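Stromal cell-derived factor 2-like protein (Arabidopsis thaliana, PDB 3MAL) takes part in protein quality control and the unfolded protein response of the endoplasmic reticulum, and may help to monitor glycoproteins. Local coordinates at residues Ile24-Glu29 / Lys136-Asp141; Phe33-His38 / Asn182-Ala187; Ser99-Ser104 / Gly108-Ser113. One frame throughout, in Å; residues are numbered along the deposited sequence.

Interaction 1: Ile24-Glu29 / Lys136-Asp141. With SO4 (sulfate ion), chain E; SO4 (sulfate ion), chain C.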
loop_
_atom_site.group_PDB
_atom_site.type_symbol
_atom_site.label_atom_id
_atom_site.label_comp_id
_atom_site.label_asym_id
_atom_site.label_seq_id
_atom_site.Cartn_x
_atom_site.Cartn_y
_atom_site.Cartn_z
ATOM N N ILE A 24 3.610 9.462 1.519
ATOM C CA ILE A 24 2.196 9.539 1.161
ATOM C C ILE A 24 1.307 8.818 2.166
ATOM O O ILE A 24 1.770 7.932 2.892
ATOM C CB ILE A 24 1.910 8.949 -0.253
ATOM C CG1 ILE A 24 2.117 7.428 -0.278
ATOM C CG2 ILE A 24 2.684 9.746 -1.343
ATOM C CD1 ILE A 24 1.596 6.733 -1.544
ATOM N N LYS A 25 0.041 9.224 2.203
ATOM C CA LYS A 25 -1.019 8.358 2.683
ATOM C C LYS A 25 -1.790 7.819 1.470
ATOM O O LYS A 25 -1.786 8.426 0.390
ATOM C CB LYS A 25 -1.928 9.085 3.658
ATOM C CG LYS A 25 -1.190 9.608 4.872
ATOM C CD LYS A 25 -2.170 10.012 5.980
ATOM C CE LYS A 25 -1.395 10.485 7.221
ATOM N NZ LYS A 25 -2.343 10.974 8.263
ATOM N N LEU A 26 -2.368 6.635 1.634
ATOM C CA LEU A 26 -3.134 5.989 0.589
ATOM C C LEU A 26 -4.541 5.763 1.106
ATOM O O LEU A 26 -4.751 4.974 2.038
ATOM C CB LEU A 26 -2.463 4.668 0.192
ATOM C CG LEU A 26 -2.836 4.178 -1.202
ATOM C CD1 LEU A 26 -2.187 5.031 -2.314
ATOM C CD2 LEU A 26 -2.461 2.680 -1.345
ATOM N N MET A 27 -5.503 6.474 0.521
ATOM C CA MET A 27 -6.875 6.416 0.960
ATOM C C MET A 27 -7.704 5.497 0.068
ATOM O O MET A 27 -7.669 5.614 -1.164
ATOM C CB MET A 27 -7.481 7.819 0.966
ATOM C CG MET A 27 -8.892 7.888 1.561
ATOM S SD MET A 27 -9.744 9.462 1.288
ATOM C CE MET A 27 -10.289 9.232 -0.394
ATOM N N HIS A 28 -8.447 4.598 0.718
ATOM C CA HIS A 28 -9.435 3.720 0.079
ATOM C C HIS A 28 -10.581 4.571 -0.471
ATOM O O HIS A 28 -11.231 5.300 0.278
ATOM C CB HIS A 28 -9.952 2.752 1.140
ATOM C CG HIS A 28 -10.889 1.698 0.626
ATOM N ND1 HIS A 28 -10.527 0.762 -0.321
ATOM C CD2 HIS A 28 -12.162 1.401 0.977
ATOM C CE1 HIS A 28 -11.540 -0.061 -0.539
ATOM N NE2 HIS A 28 -12.550 0.317 0.222
ATOM N N GLU A 29 -10.817 4.527 -1.770
ATOM C CA GLU A 29 -11.840 5.452 -2.303
ATOM C C GLU A 29 -13.242 5.307 -1.710
ATOM O O GLU A 29 -13.891 6.300 -1.428
ATOM C CB GLU A 29 -11.942 5.395 -3.811
ATOM C CG GLU A 29 -12.925 6.454 -4.341
ATOM C CD GLU A 29 -12.994 6.459 -5.858
ATOM O OE1 GLU A 29 -13.188 5.374 -6.457
ATOM O OE2 GLU A 29 -12.874 7.556 -6.465
ATOM N N LYS A 136 -0.467 9.477 -17.083
ATOM C CA LYS A 136 0.737 8.698 -17.236
ATOM C C LYS A 136 1.683 8.763 -16.034
ATOM O O LYS A 136 2.503 7.864 -15.841
ATOM C CB LYS A 136 1.440 9.087 -18.536
ATOM C CG LYS A 136 0.642 8.683 -19.811
ATOM C CD LYS A 136 1.180 9.412 -21.060
ATOM C CE LYS A 136 0.657 10.866 -21.034
ATOM N NZ LYS A 136 1.492 11.778 -21.826
ATOM N N THR A 137 1.574 9.815 -15.235
ATOM C CA THR A 137 2.363 9.930 -14.009
ATOM C C THR A 137 1.418 9.985 -12.810
ATOM O O THR A 137 0.327 10.556 -12.909
ATOM C CB THR A 137 3.290 11.172 -14.003
ATOM O OG1 THR A 137 2.499 12.348 -14.145
ATOM C CG2 THR A 137 4.346 11.117 -15.140
ATOM N N TRP A 138 1.848 9.394 -11.699
ATOM C CA TRP A 138 1.054 9.300 -10.483
ATOM C C TRP A 138 0.920 10.693 -9.846
ATOM O O TRP A 138 1.923 11.401 -9.677
ATOM C CB TRP A 138 1.717 8.304 -9.512
ATOM C CG TRP A 138 0.855 7.787 -8.363
ATOM C CD1 TRP A 138 -0.492 7.958 -8.180
ATOM C CD2 TRP A 138 1.303 6.991 -7.261
ATOM N NE1 TRP A 138 -0.899 7.333 -7.020
ATOM C CE2 TRP A 138 0.180 6.722 -6.447
ATOM C CE3 TRP A 138 2.555 6.479 -6.881
ATOM C CZ2 TRP A 138 0.266 5.967 -5.262
ATOM C CZ3 TRP A 138 2.645 5.717 -5.699
ATOM C CH2 TRP A 138 1.496 5.465 -4.913
ATOM N N LYS A 139 -0.315 11.065 -9.506
ATOM C CA LYS A 139 -0.605 12.343 -8.878
ATOM C C LYS A 139 -1.482 12.196 -7.640
ATOM O O LYS A 139 -2.214 11.212 -7.483
ATOM C CB LYS A 139 -1.268 13.313 -9.884
ATOM C CG LYS A 139 -0.363 13.651 -11.076
ATOM C CD LYS A 139 -1.105 14.501 -12.094
ATOM C CE LYS A 139 -0.290 14.618 -13.387
ATOM N NZ LYS A 139 -0.373 13.350 -14.135
ATOM N N GLN A 140 -1.424 13.181 -6.749
ATOM C CA GLN A 140 -2.318 13.200 -5.609
ATOM C C GLN A 140 -3.783 13.258 -6.053
ATOM O O GLN A 140 -4.121 13.937 -7.015
ATOM C CB GLN A 140 -1.991 14.398 -4.722
ATOM C CG GLN A 140 -2.886 14.512 -3.526
ATOM C CD GLN A 140 -2.526 15.701 -2.648
ATOM O OE1 GLN A 140 -1.611 15.634 -1.829
ATOM N NE2 GLN A 140 -3.284 16.785 -2.791
ATOM N N ASP A 141 -4.640 12.531 -5.361
ATOM C CA ASP A 141 -6.054 12.451 -5.689
ATOM C C ASP A 141 -6.426 11.745 -6.956
ATOM O O ASP A 141 -7.606 11.712 -7.245
ATOM C CB ASP A 141 -6.750 13.821 -5.740
ATOM C CG ASP A 141 -6.580 14.584 -4.486
ATOM O OD1 ASP A 141 -5.869 15.608 -4.510
ATOM O OD2 ASP A 141 -7.137 14.155 -3.458
HETATM S S SO4 E . 0.630 13.049 -17.843
HETATM O O1 SO4 E . -0.443 12.154 -18.239
HETATM O O2 SO4 E . 1.687 12.992 -18.849
HETATM O O3 SO4 E . 0.063 14.397 -17.710
HETATM O O4 SO4 E . 1.171 12.612 -16.563
HETATM S S SO4 C . -4.300 12.964 -14.688
HETATM O O1 SO4 C . -4.973 13.103 -15.976
HETATM O O2 SO4 C . -2.923 12.646 -14.946
HETATM O O3 SO4 C . -4.441 14.179 -13.905
HETATM O O4 SO4 C . -4.898 11.846 -13.976
#
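I24 and L26 meet the benzo end of the W138 indole. I24 approaches from the direction opposite to the tryptophan, and its CD1 lies 3.6 Å from W138 CH2. This methyl comes in obliquely, neither over the ring face nor squarely at its edge. L26 crosses the tryptophan side chain at about a right angle. Its CD1 lies near the ring plane, at the edge, 3.9 Å from W138 CZ2. Two methyls thus share one end of the indole. For W138 the first torsion sets CG anti to the backbone N (chi1 -164°), which carries the ring inward from its loop. All three side chains are buried, and the contact is purely apolar.

Away from the ring, K136, T137 and K139 hold two sulfates, both probably from the crystallisation liquor. Sulfate E is held by the backbone N of K136 through O1 at 2.9 Å. Its O4 takes bonds from T137 OG1 at 2.8 Å and from K139 NZ at 3.0 Å. The bonds from T137 N and K136 NZ are weak. K139 NZ also bonds T137 O at 3.1 Å and O2 of sulfate C at 2.8 Å. The bend at the end of its chain (chi4 75°) brings the ammonium to these partners.

L26 also packs on W184, L146 and L155, while W138 touches V144 and A186. The loop tryptophan therefore joins an apolar core lined by strands 23-28, 143-148 and 184-190 of the closed six-stranded barrel that characterises the beta-trefoil fold.

Interaction 2: Phe33-His38 / Asn182-Ala187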
loop_
_atom_site.group_PDB
_atom_site.type_symbol
_atom_site.label_atom_id
_atom_site.label_comp_id
_atom_site.label_asym_id
_atom_site.label_seq_id
_atom_site.Cartn_x
_atom_site.Cartn_y
_atom_site.Cartn_z
ATOM N N PHE A 33 -10.961 5.093 4.472
ATOM C CA PHE A 33 -9.950 4.644 5.454
ATOM C C PHE A 33 -8.533 4.700 4.866
ATOM O O PHE A 33 -8.340 4.578 3.647
ATOM C CB PHE A 33 -10.270 3.224 5.988
ATOM C CG PHE A 33 -11.379 3.186 7.053
ATOM C CD1 PHE A 33 -12.592 3.875 6.866
ATOM C CD2 PHE A 33 -11.211 2.447 8.224
ATOM C CE1 PHE A 33 -13.613 3.841 7.858
ATOM C CE2 PHE A 33 -12.212 2.394 9.201
ATOM C CZ PHE A 33 -13.428 3.102 9.013
ATOM N N ARG A 34 -7.539 4.883 5.731
ATOM C CA ARG A 34 -6.164 5.004 5.272
ATOM C C ARG A 34 -5.352 3.712 5.470
ATOM O O ARG A 34 -5.422 3.062 6.511
ATOM C CB ARG A 34 -5.443 6.158 5.982
ATOM C CG ARG A 34 -5.823 7.516 5.527
ATOM C CD ARG A 34 -6.976 8.040 6.368
ATOM N NE ARG A 34 -6.986 9.495 6.422
ATOM C CZ ARG A 34 -7.916 10.241 5.851
ATOM N NH1 ARG A 34 -8.926 9.653 5.220
ATOM N NH2 ARG A 34 -7.856 11.562 5.931
ATOM N N LEU A 35 -4.551 3.367 4.467
ATOM C CA LEU A 35 -3.609 2.261 4.604
ATOM C C LEU A 35 -2.688 2.510 5.808
ATOM O O LEU A 35 -2.062 3.567 5.919
ATOM C CB LEU A 35 -2.820 2.077 3.288
ATOM C CG LEU A 35 -1.935 0.822 3.173
ATOM C CD1 LEU A 35 -2.813 -0.452 3.086
ATOM C CD2 LEU A 35 -0.950 0.934 1.984
ATOM N N HIS A 36 -2.603 1.522 6.701
ATOM C CA HIS A 36 -2.043 1.706 8.016
ATOM C C HIS A 36 -1.295 0.451 8.499
ATOM O O HIS A 36 -1.665 -0.695 8.186
ATOM C CB HIS A 36 -3.205 2.074 8.966
ATOM C CG HIS A 36 -2.873 2.058 10.430
ATOM N ND1 HIS A 36 -2.996 0.928 11.204
ATOM C CD2 HIS A 36 -2.550 3.062 11.284
ATOM C CE1 HIS A 36 -2.688 1.219 12.456
ATOM N NE2 HIS A 36 -2.421 2.509 12.530
ATOM N N SER A 37 -0.213 0.667 9.245
ATOM C CA SER A 37 0.475 -0.458 9.899
ATOM C C SER A 37 0.903 -0.061 11.294
ATOM O O SER A 37 0.652 1.064 11.737
ATOM C CB SER A 37 1.643 -1.015 9.046
ATOM O OG SER A 37 2.015 -2.331 9.465
ATOM N N HIS A 38 1.552 -0.980 11.989
ATOM C CA HIS A 38 1.853 -0.793 13.397
ATOM C C HIS A 38 2.666 -1.998 13.837
ATOM O O HIS A 38 2.768 -2.961 13.094
ATOM C CB HIS A 38 0.568 -0.643 14.233
ATOM C CG HIS A 38 -0.560 -1.578 13.862
ATOM N ND1 HIS A 38 -1.867 -1.336 14.234
ATOM C CD2 HIS A 38 -0.581 -2.738 13.165
ATOM C CE1 HIS A 38 -2.636 -2.321 13.804
ATOM N NE2 HIS A 38 -1.880 -3.188 13.158
ATOM N N ASN A 182 -11.331 -1.794 -4.694
ATOM C CA ASN A 182 -9.862 -1.768 -4.831
ATOM C C ASN A 182 -9.304 -0.543 -5.566
ATOM O O ASN A 182 -8.217 -0.578 -6.124
ATOM C CB ASN A 182 -9.232 -3.123 -5.269
ATOM C CG ASN A 182 -9.968 -3.807 -6.399
ATOM O OD1 ASN A 182 -10.064 -3.273 -7.511
ATOM N ND2 ASN A 182 -10.439 -5.043 -6.142
ATOM N N ILE A 183 -10.069 0.541 -5.554
ATOM C CA ILE A 183 -9.524 1.798 -6.021
ATOM C C ILE A 183 -9.018 2.614 -4.830
ATOM O O ILE A 183 -9.633 2.657 -3.744
ATOM C CB ILE A 183 -10.499 2.571 -6.943
ATOM C CG1 ILE A 183 -9.810 3.802 -7.553
ATOM C CG2 ILE A 183 -11.781 2.917 -6.219
ATOM C CD1 ILE A 183 -9.838 5.043 -6.684
ATOM N N TRP A 184 -7.843 3.198 -5.020
ATOM C CA TRP A 184 -7.186 3.994 -3.985
ATOM C C TRP A 184 -6.782 5.364 -4.542
ATOM O O TRP A 184 -6.706 5.556 -5.755
ATOM C CB TRP A 184 -5.932 3.262 -3.469
ATOM C CG TRP A 184 -6.241 1.939 -2.792
ATOM C CD1 TRP A 184 -6.506 0.744 -3.403
ATOM C CD2 TRP A 184 -6.313 1.688 -1.377
ATOM N NE1 TRP A 184 -6.737 -0.233 -2.457
ATOM C CE2 TRP A 184 -6.626 0.318 -1.210
ATOM C CE3 TRP A 184 -6.152 2.485 -0.243
ATOM C CZ2 TRP A 184 -6.775 -0.271 0.057
ATOM C CZ3 TRP A 184 -6.296 1.903 1.020
ATOM C CH2 TRP A 184 -6.598 0.536 1.155
ATOM N N LEU A 185 -6.503 6.290 -3.629
ATOM C CA LEU A 185 -6.071 7.655 -3.943
ATOM C C LEU A 185 -4.895 8.043 -3.013
ATOM O O LEU A 185 -4.985 7.895 -1.783
ATOM C CB LEU A 185 -7.243 8.632 -3.732
ATOM C CG LEU A 185 -8.571 8.257 -4.431
ATOM C CD1 LEU A 185 -9.792 8.493 -3.562
ATOM C CD2 LEU A 185 -8.734 8.985 -5.728
ATOM N N ALA A 186 -3.799 8.515 -3.585
ATOM C CA ALA A 186 -2.744 9.089 -2.754
ATOM C C ALA A 186 -3.190 10.457 -2.243
ATOM O O ALA A 186 -3.722 11.285 -3.003
ATOM C CB ALA A 186 -1.410 9.184 -3.518
ATOM N N ALA A 187 -2.979 10.691 -0.949
ATOM C CA ALA A 187 -3.337 11.983 -0.326
ATOM C C ALA A 187 -2.347 12.427 0.770
ATOM O O ALA A 187 -1.448 11.657 1.188
ATOM C CB ALA A 187 -4.746 11.891 0.241
#
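The indole nitrogen NE1 of W184 is hydrogen-bonded to the backbone oxygen of L155, while the benzo end of the same ring reaches L35. W184 CG lies beside its own backbone N and anti to the carbonyl carbon (chi1 -63°), and the ring extends from strand 184-190 toward strand 34-38. Its CZ3 does the touching. L35 CB is 4.2 Å from W184 CZ3, and the backbone L35 N is 4.1 Å from the same carbon. F33 O stands a little farther off, 4.3 Å from W184 CZ3. The approach of L35 N and F33 O to the ring is oblique.

The backbone polar atoms of L35 have other partners. The residue pairs with L26 through a backbone hydrogen bond, and L35 O accepts a bond from W64 NE1. The L35 side chain packs on L26 and V172, and W184 also touches S157.

The contact is thus van der Waals packing at moderate distance. The polar bond of W184 goes to L155, on a third strand, and it probably limits rotation of the indole. This chemistry implies that W184 bridges the barrel and the hairpin strands by apolar bulk on one side and by a single N-H on the other.

Interaction 3: Ser99-Ser104 / Gly108-Ser113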
loop_
_atom_site.group_PDB
_atom_site.type_symbol
_atom_site.label_atom_id
_atom_site.label_comp_id
_atom_site.label_asym_id
_atom_site.label_seq_id
_atom_site.Cartn_x
_atom_site.Cartn_y
_atom_site.Cartn_z
ATOM N N SER A 99 2.620 -9.057 0.079
ATOM C CA SER A 99 1.584 -10.104 -0.095
ATOM C C SER A 99 2.202 -11.479 -0.471
ATOM O O SER A 99 3.372 -11.593 -0.601
ATOM C CB SER A 99 0.313 -9.738 -0.893
ATOM O OG SER A 99 -0.779 -10.608 -0.768
ATOM N N HIS A 100 1.340 -12.492 -0.522
ATOM C CA HIS A 100 1.678 -13.872 -0.595
ATOM C C HIS A 100 0.408 -14.743 -0.441
ATOM O O HIS A 100 -0.664 -14.261 -0.302
ATOM C CB HIS A 100 2.736 -14.211 0.434
ATOM C CG HIS A 100 2.505 -13.666 1.813
ATOM N ND1 HIS A 100 1.316 -13.136 2.249
ATOM C CD2 HIS A 100 3.353 -13.567 2.857
ATOM C CE1 HIS A 100 1.426 -12.779 3.508
ATOM N NE2 HIS A 100 2.654 -13.024 3.903
ATOM N N LEU A 101 0.584 -16.038 -0.546
ATOM C CA LEU A 101 -0.550 -16.921 -0.552
ATOM C C LEU A 101 -0.928 -17.396 0.835
ATOM O O LEU A 101 -0.882 -18.580 1.103
ATOM C CB LEU A 101 -0.357 -18.106 -1.501
ATOM C CG LEU A 101 -0.016 -17.864 -2.970
ATOM C CD1 LEU A 101 0.428 -19.083 -3.753
ATOM C CD2 LEU A 101 -1.061 -17.179 -3.686
ATOM N N HIS A 102 -1.241 -16.482 1.712
ATOM C CA HIS A 102 -1.787 -16.823 3.016
ATOM C C HIS A 102 -3.177 -16.212 3.054
ATOM O O HIS A 102 -3.434 -15.228 2.349
ATOM C CB HIS A 102 -0.930 -16.220 4.141
ATOM C CG HIS A 102 0.289 -17.016 4.455
ATOM N ND1 HIS A 102 1.554 -16.663 4.020
ATOM C CD2 HIS A 102 0.439 -18.162 5.159
ATOM C CE1 HIS A 102 2.428 -17.558 4.448
ATOM N NE2 HIS A 102 1.778 -18.468 5.152
ATOM N N ALA A 103 -4.076 -16.803 3.837
ATOM C CA ALA A 103 -5.425 -16.260 4.042
ATOM C C ALA A 103 -5.466 -15.042 4.991
ATOM O O ALA A 103 -4.913 -15.081 6.096
ATOM C CB ALA A 103 -6.385 -17.373 4.546
ATOM N N SER A 104 -6.118 -13.966 4.536
ATOM C CA SER A 104 -6.364 -12.757 5.343
ATOM C C SER A 104 -7.326 -13.119 6.486
ATOM O O SER A 104 -8.124 -14.047 6.334
ATOM C CB SER A 104 -6.944 -11.646 4.465
ATOM O OG SER A 104 -8.251 -11.947 3.960
ATOM N N GLY A 108 -10.712 -14.250 4.269
ATOM C CA GLY A 108 -10.055 -15.414 3.650
ATOM C C GLY A 108 -9.586 -15.127 2.234
ATOM O O GLY A 108 -9.555 -16.030 1.382
ATOM N N ASN A 109 -9.234 -13.864 1.973
ATOM C CA ASN A 109 -8.619 -13.472 0.702
ATOM C C ASN A 109 -7.103 -13.411 0.901
ATOM O O ASN A 109 -6.595 -13.970 1.873
ATOM C CB ASN A 109 -9.212 -12.142 0.201
ATOM C CG ASN A 109 -10.653 -12.302 -0.284
ATOM O OD1 ASN A 109 -10.914 -13.051 -1.226
ATOM N ND2 ASN A 109 -11.584 -11.629 0.373
ATOM N N LEU A 110 -6.362 -12.787 -0.008
ATOM C CA LEU A 110 -4.901 -12.832 0.095
ATOM C C LEU A 110 -4.489 -11.965 1.272
ATOM O O LEU A 110 -4.886 -10.810 1.348
ATOM C CB LEU A 110 -4.280 -12.267 -1.189
ATOM C CG LEU A 110 -3.777 -13.082 -2.403
ATOM C CD1 LEU A 110 -3.810 -14.625 -2.289
ATOM C CD2 LEU A 110 -4.339 -12.527 -3.740
ATOM N N GLU A 111 -3.676 -12.500 2.175
ATOM C CA GLU A 111 -3.135 -11.664 3.243
ATOM C C GLU A 111 -2.225 -10.542 2.718
ATOM O O GLU A 111 -1.304 -10.762 1.892
ATOM C CB GLU A 111 -2.351 -12.501 4.230
ATOM C CG GLU A 111 -2.062 -11.801 5.553
ATOM C CD GLU A 111 -0.985 -12.525 6.317
ATOM O OE1 GLU A 111 0.211 -12.280 6.037
ATOM O OE2 GLU A 111 -1.343 -13.356 7.167
ATOM N N VAL A 112 -2.472 -9.346 3.239
ATOM C CA VAL A 112 -1.579 -8.224 3.036
ATOM C C VAL A 112 -0.868 -7.886 4.341
ATOM O O VAL A 112 -1.527 -7.576 5.352
ATOM C CB VAL A 112 -2.351 -6.988 2.451
ATOM C CG1 VAL A 112 -1.429 -5.789 2.331
ATOM C CG2 VAL A 112 -2.879 -7.330 1.073
ATOM N N SER A 113 0.470 -7.962 4.316
ATOM C CA SER A 113 1.277 -7.757 5.520
ATOM C C SER A 113 2.368 -6.705 5.344
ATOM O O SER A 113 2.530 -6.100 4.260
ATOM C CB SER A 113 1.933 -9.088 5.965
ATOM O OG SER A 113 2.935 -9.508 5.040
HETATM O O HOH W 1 -3.855 -13.527 8.110
#
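S99 and S104 reach segment 108-113 through different first torsions. In S99 the hydroxyl lies anti to its own nitrogen (chi1 -165°), and this sends OG to E111 O. That bond is 2.7 Å long, with the donor above the carbonyl plane. In S104 the hydroxyl sits between the backbone N and the carbonyl carbon (chi1 66°). There S104 OG accepts a bond from N109 N at 2.9 Å, and E171 OE2 is its partner outside the hairpin.

Between these serines the backbones are joined directly. E111 N bonds H102 O at 2.7 Å, and S104 N bonds N109 O at 2.7 Å. Both bonds are nearly straight, and both donors are tilted from the carbonyl plane. They flank A103 and L110, an antiparallel non-hydrogen-bonded pair. The weak bond from G108 N to S104 O closes the turn.

The chain turns a corner at L101 and H102; L101 is the centre of an inverse gamma turn. Here L101 lies alongside L110, with L101 CD2 4.0 Å from L110 CD1. E111 points toward the first segment, and its chain is extended beyond CG. Its OE2 receives a bond of 2.7 Å from a water, which also donates to A103 O at 2.8 Å. E111 OE1 is bonded to S46 OG, so both carboxylate oxygens have partners. S113 OG is tied to Q48 OE1.

The pair forms the end of the beta hairpin of strands 96-100 and 110-115, in the second MIR motif. Strand 110-115 also pairs with strands 49-54 and 170-175. V112 packs on L97 and V172, and S104 and N109 pack on C173, so strand 170-175 adjoins this hairpin.

Overall arrangement
Interactions 1 and 2 are neighbours, with centres 9 Å apart. Strands 23-28 and 184-190 lie side by side in the barrel, and M27 N is 2.8 Å from L185 O, a probable hydrogen bond. D141 N and A186 O make another at 2.8 Å. L26 and W184 lie where the two contacts meet. Interaction 3 is remote: its centre is about 23 Å from that of interaction 1, across the chain's centre, and about 17 Å from that of interaction 2. Interaction 1 lies in the barrel, interaction 2 joins it to the second sheet, and interaction 3 is at the end of a hairpin in that sheet. The sulfates are bound by the 136-139 loop of interaction 1.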